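DNA protection during starvation protein (PDB 1N1Q) probably oxidises ferrous iron with hydrogen peroxide and stores it as ferric mineral inside a hollow dodecamer, condensing and protecting DNA during stationary phase. Local coordinates at residues R15-A18 and N19-L23; S99-N102 and D103-L107. One frame throughout, in Å; residues are numbered along the deposited sequence.

Contact 1 of 2, residues R15-A18 and N19-L23; sequences RQVA and NWVVL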
loop_
_atom_site.group_PDB
_atom_site.type_symbol
_atom_site.label_atom_id
_atom_site.label_comp_id
_atom_site.label_asym_id
_atom_site.label_seq_id
_atom_site.Cartn_x
_atom_site.Cartn_y
_atom_site.Cartn_z
ATOM N N ARG A 15 11.155 17.410 25.945
ATOM C CA ARG A 15 12.477 17.962 25.681
ATOM C C ARG A 15 13.258 16.918 24.885
ATOM O O ARG A 15 14.005 17.245 23.967
ATOM C CB ARG A 15 13.186 18.243 26.998
ATOM C CG ARG A 15 14.118 19.435 26.970
ATOM C CD ARG A 15 15.487 19.095 26.420
ATOM N NE ARG A 15 16.501 19.938 27.047
ATOM C CZ ARG A 15 16.748 19.943 28.356
ATOM N NH1 ARG A 15 16.057 19.149 29.168
ATOM N NH2 ARG A 15 17.672 20.753 28.859
ATOM N N GLN A 16 13.076 15.652 25.246
ATOM C CA GLN A 16 13.763 14.572 24.558
ATOM C C GLN A 16 13.092 14.257 23.226
ATOM O O GLN A 16 13.737 13.796 22.287
ATOM C CB GLN A 16 13.828 13.334 25.451
ATOM C CG GLN A 16 14.621 13.566 26.727
ATOM C CD GLN A 16 15.934 14.296 26.471
ATOM O OE1 GLN A 16 16.704 13.919 25.586
ATOM N NE2 GLN A 16 16.192 15.348 27.245
ATOM N N VAL A 17 11.788 14.498 23.151
ATOM C CA VAL A 17 11.064 14.288 21.905
ATOM C C VAL A 17 11.680 15.273 20.919
ATOM O O VAL A 17 11.995 14.915 19.789
ATOM C CB VAL A 17 9.549 14.607 22.047
ATOM C CG1 VAL A 17 8.908 14.708 20.663
ATOM C CG2 VAL A 17 8.851 13.514 22.855
ATOM N N ALA A 18 11.877 16.510 21.373
ATOM C CA ALA A 18 12.454 17.547 20.528
ATOM C C ALA A 18 13.881 17.179 20.123
ATOM O O ALA A 18 14.264 17.340 18.961
ATOM C CB ALA A 18 12.444 18.887 21.262
ATOM N N ASN A 19 14.661 16.681 21.084
ATOM C CA ASN A 19 16.043 16.298 20.811
ATOM C C ASN A 19 16.131 15.210 19.754
ATOM O O ASN A 19 16.937 15.303 18.829
ATOM C CB ASN A 19 16.744 15.815 22.084
ATOM C CG ASN A 19 17.238 16.955 22.946
ATOM O OD1 ASN A 19 17.491 18.047 22.448
ATOM N ND2 ASN A 19 17.401 16.702 24.240
ATOM N N TRP A 20 15.306 14.177 19.893
ATOM C CA TRP A 20 15.326 13.078 18.942
ATOM C C TRP A 20 14.747 13.425 17.582
ATOM O O TRP A 20 15.108 12.806 16.576
ATOM C CB TRP A 20 14.642 11.846 19.542
ATOM C CG TRP A 20 15.537 11.170 20.532
ATOM C CD1 TRP A 20 15.434 11.195 21.895
ATOM C CD2 TRP A 20 16.742 10.456 20.235
ATOM N NE1 TRP A 20 16.506 10.547 22.466
ATOM C CE2 TRP A 20 17.325 10.085 21.469
ATOM C CE3 TRP A 20 17.389 10.099 19.043
ATOM C CZ2 TRP A 20 18.525 9.374 21.546
ATOM C CZ3 TRP A 20 18.584 9.392 19.117
ATOM C CH2 TRP A 20 19.140 9.039 20.362
ATOM N N VAL A 21 13.853 14.406 17.539
ATOM C CA VAL A 21 13.295 14.836 16.258
ATOM C C VAL A 21 14.435 15.535 15.519
ATOM O O VAL A 21 14.604 15.371 14.317
ATOM C CB VAL A 21 12.110 15.815 16.447
ATOM C CG1 VAL A 21 11.600 16.308 15.086
ATOM C CG2 VAL A 21 11.001 15.127 17.187
ATOM N N VAL A 22 15.225 16.307 16.255
ATOM C CA VAL A 22 16.375 16.990 15.663
ATOM C C VAL A 22 17.408 15.945 15.218
ATOM O O VAL A 22 17.913 15.993 14.092
ATOM C CB VAL A 22 17.046 17.961 16.679
ATOM C CG1 VAL A 22 18.432 18.373 16.179
ATOM C CG2 VAL A 22 16.173 19.193 16.878
ATOM N N LEU A 23 17.705 14.992 16.099
ATOM C CA LEU A 23 18.675 13.947 15.788
ATOM C C LEU A 23 18.274 13.056 14.615
ATOM O O LEU A 23 19.136 12.583 13.878
ATOM C CB LEU A 23 18.948 13.085 17.025
ATOM C CG LEU A 23 19.944 13.710 18.012
ATOM C CD1 LEU A 23 19.925 12.962 19.333
ATOM C CD2 LEU A 23 21.335 13.693 17.395
HETATM O O HOH W 1 17.149 11.231 25.302
#

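Contact 2 of 2, residues S99-N102 and D103-L107; sequences SVVN and DFVDL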
loop_
_atom_site.group_PDB
_atom_site.type_symbol
_atom_site.label_atom_id
_atom_site.label_comp_id
_atom_site.label_asym_id
_atom_site.label_seq_id
_atom_site.Cartn_x
_atom_site.Cartn_y
_atom_site.Cartn_z
ATOM N N SER A 99 30.790 14.291 16.868
ATOM C CA SER A 99 29.583 15.067 17.143
ATOM C C SER A 99 28.499 14.194 17.797
ATOM O O SER A 99 27.794 14.631 18.712
ATOM C CB SER A 99 29.051 15.678 15.846
ATOM O OG SER A 99 27.787 16.279 16.050
ATOM N N VAL A 100 28.364 12.962 17.324
ATOM C CA VAL A 100 27.373 12.056 17.896
ATOM C C VAL A 100 27.785 11.726 19.320
ATOM O O VAL A 100 26.942 11.620 20.209
ATOM C CB VAL A 100 27.252 10.755 17.087
ATOM C CG1 VAL A 100 26.277 9.806 17.766
ATOM C CG2 VAL A 100 26.784 11.074 15.670
ATOM N N VAL A 101 29.087 11.566 19.539
ATOM C CA VAL A 101 29.583 11.278 20.880
ATOM C C VAL A 101 29.210 12.438 21.806
ATOM O O VAL A 101 28.687 12.214 22.895
ATOM C CB VAL A 101 31.116 11.090 20.894
ATOM C CG1 VAL A 101 31.638 11.110 22.332
ATOM C CG2 VAL A 101 31.480 9.765 20.229
ATOM N N ASN A 102 29.461 13.668 21.358
ATOM C CA ASN A 102 29.137 14.846 22.156
ATOM C C ASN A 102 27.641 14.915 22.457
ATOM O O ASN A 102 27.244 15.148 23.594
ATOM C CB ASN A 102 29.554 16.136 21.443
ATOM C CG ASN A 102 31.057 16.283 21.332
ATOM O OD1 ASN A 102 31.809 15.681 22.100
ATOM N ND2 ASN A 102 31.502 17.094 20.380
ATOM N N ASP A 103 26.815 14.716 21.434
ATOM C CA ASP A 103 25.369 14.768 21.613
ATOM C C ASP A 103 24.869 13.685 22.568
ATOM O O ASP A 103 24.092 13.963 23.490
ATOM C CB ASP A 103 24.662 14.637 20.260
ATOM C CG ASP A 103 24.864 15.859 19.378
ATOM O OD1 ASP A 103 25.386 16.875 19.875
ATOM O OD2 ASP A 103 24.496 15.800 18.194
ATOM N N PHE A 104 25.304 12.449 22.345
ATOM C CA PHE A 104 24.879 11.353 23.214
ATOM C C PHE A 104 25.324 11.587 24.655
ATOM O O PHE A 104 24.601 11.273 25.597
ATOM C CB PHE A 104 25.428 10.019 22.705
ATOM C CG PHE A 104 24.678 9.454 21.521
ATOM C CD1 PHE A 104 24.981 8.179 21.039
ATOM C CD2 PHE A 104 23.665 10.179 20.899
ATOM C CE1 PHE A 104 24.286 7.640 19.955
ATOM C CE2 PHE A 104 22.966 9.644 19.814
ATOM C CZ PHE A 104 23.271 8.381 19.342
ATOM N N VAL A 105 26.516 12.142 24.826
ATOM C CA VAL A 105 27.015 12.422 26.166
ATOM C C VAL A 105 26.117 13.467 26.831
ATOM O O VAL A 105 25.790 13.349 28.010
ATOM C CB VAL A 105 28.478 12.932 26.132
ATOM C CG1 VAL A 105 28.925 13.363 27.530
ATOM C CG2 VAL A 105 29.389 11.834 25.622
ATOM N N ASP A 106 25.712 14.475 26.062
ATOM C CA ASP A 106 24.842 15.520 26.580
ATOM C C ASP A 106 23.495 14.900 26.981
ATOM O O ASP A 106 22.977 15.162 28.070
ATOM C CB ASP A 106 24.649 16.600 25.514
ATOM C CG ASP A 106 24.018 17.865 26.069
ATOM O OD1 ASP A 106 24.269 18.176 27.248
ATOM O OD2 ASP A 106 23.303 18.549 25.311
ATOM N N LEU A 107 22.942 14.061 26.109
ATOM C CA LEU A 107 21.672 13.402 26.387
ATOM C C LEU A 107 21.730 12.515 27.625
ATOM O O LEU A 107 20.770 12.448 28.392
ATOM C CB LEU A 107 21.221 12.566 25.187
ATOM C CG LEU A 107 20.918 13.327 23.893
ATOM C CD1 LEU A 107 20.280 12.373 22.894
ATOM C CD2 LEU A 107 19.984 14.502 24.179
HETATM O O HOH W 2 27.340 17.693 18.045
#

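Contact 1 of 2, residues R15-A18 and N19-L23
Gln16 turns its side-chain amide across that of Asn19, three residues further along the helix, the two planes 60° apart. The bend at chi2 (-45°) brings the end of Gln16 round toward Asn19, although its CB points away, and Asn19 ND2 gives OE1 of Gln16 a nearly straight hydrogen bond of 3.2 Å. Gln16 OE1 lies in the amide plane of Asn19, but ND2 sits above the carbonyl plane of Gln16, off its lone pairs. A water also donates to Gln16 OE1 (2.7 Å) and accepts from Trp20 NE1 at 3.0 Å, so one buried oxygen is gripped twice and the indole N-H is satisfied by the same water. The edge of the indole rests near Gln16 O, which takes the backbone N-H of Trp20. Along another side of the helix Val17 CG1 and Val21 CG2 lie side by side, 4.1 Å apart. Glu110 of helix 93-120 takes a hydrogen bond from Gln16 NE2, while Asn19 OD1 accepts from the backbone N-H groups of Ser83 and Ile84. Within the ferritin-like four-helix bundle, Val17, Trp20 and Val21 of helix 4-33 pack on helix 39-66, and Val21 also meets Val25 of a second subunit.

Contact 2 of 2, residues S99-N102 and D103-L107
Asp103 and Ser99, four residues apart, share a water that donates a hydrogen bond of 2.8 Å to Asp103 OD1 and lies 2.5 Å from Ser99 OG. The other carboxylate oxygen, Asp103 OD2, forms a salt bridge with Lys26 of helix 4-33. Without the water the two side chains would hardly meet, Ser99 OG and Asp103 OD2 being 4.0 Å from each other. With chi1 at 172°, OG sits beside the carbonyl carbon of Ser99, on the side where the water lies. With a lysine on one oxygen and a water on the other, the carboxylate is held at both of its oxygens, and the nearby positive charge would be expected to favour its ionised form. Beneath it run the i to i+4 bonds of a regular alpha helix, among them Asp103 N to Ser99 O at 2.9 Å. Helix 93-120, one of the long helices of the ferritin-like four-helix bundle, turns Val100 and Phe104 inward. There Val100 CG1 stands over the face of the Phe104 ring, 3.6 Å from the centroid and only 11° off the normal, a well-centred CH-pi contact. Val100 CG1 touches all six ring carbons of Phe104, nearest to CE1 and CZ at 3.7 Å. Val100 and Phe104 both face helix 124-148, the valine against Leu144 and the ring against Leu137 and Val141. Further round, Val101 CG1 and Val105 CG2 run alongside each other at 4.1 Å, with Val101 also reaching Leu144.

In the fold
Contacts 1 and 2 illustrate how side chains ordered along single helices also set the fit between helices: their centres are 13 Å apart, and Leu107 of contact 2 reaches across to contact 1. Its CD2 reaches Asn19 ND2 at 3.4 Å, and its CD1 packs against Leu23 CD1 at 3.6 Å and Trp20 CZ2 at 3.7 Å. Neither contact supplies an iron ligand. One iron is bound by His31 together with Asp58 and Glu62 of a partner subunit. The Val17 side chain lies about 12 Å from a bound mu-oxo-diiron and about 9 Å from the side chains of Asp58 and Glu62, and that of Val100 is about 10 Å from that of His31.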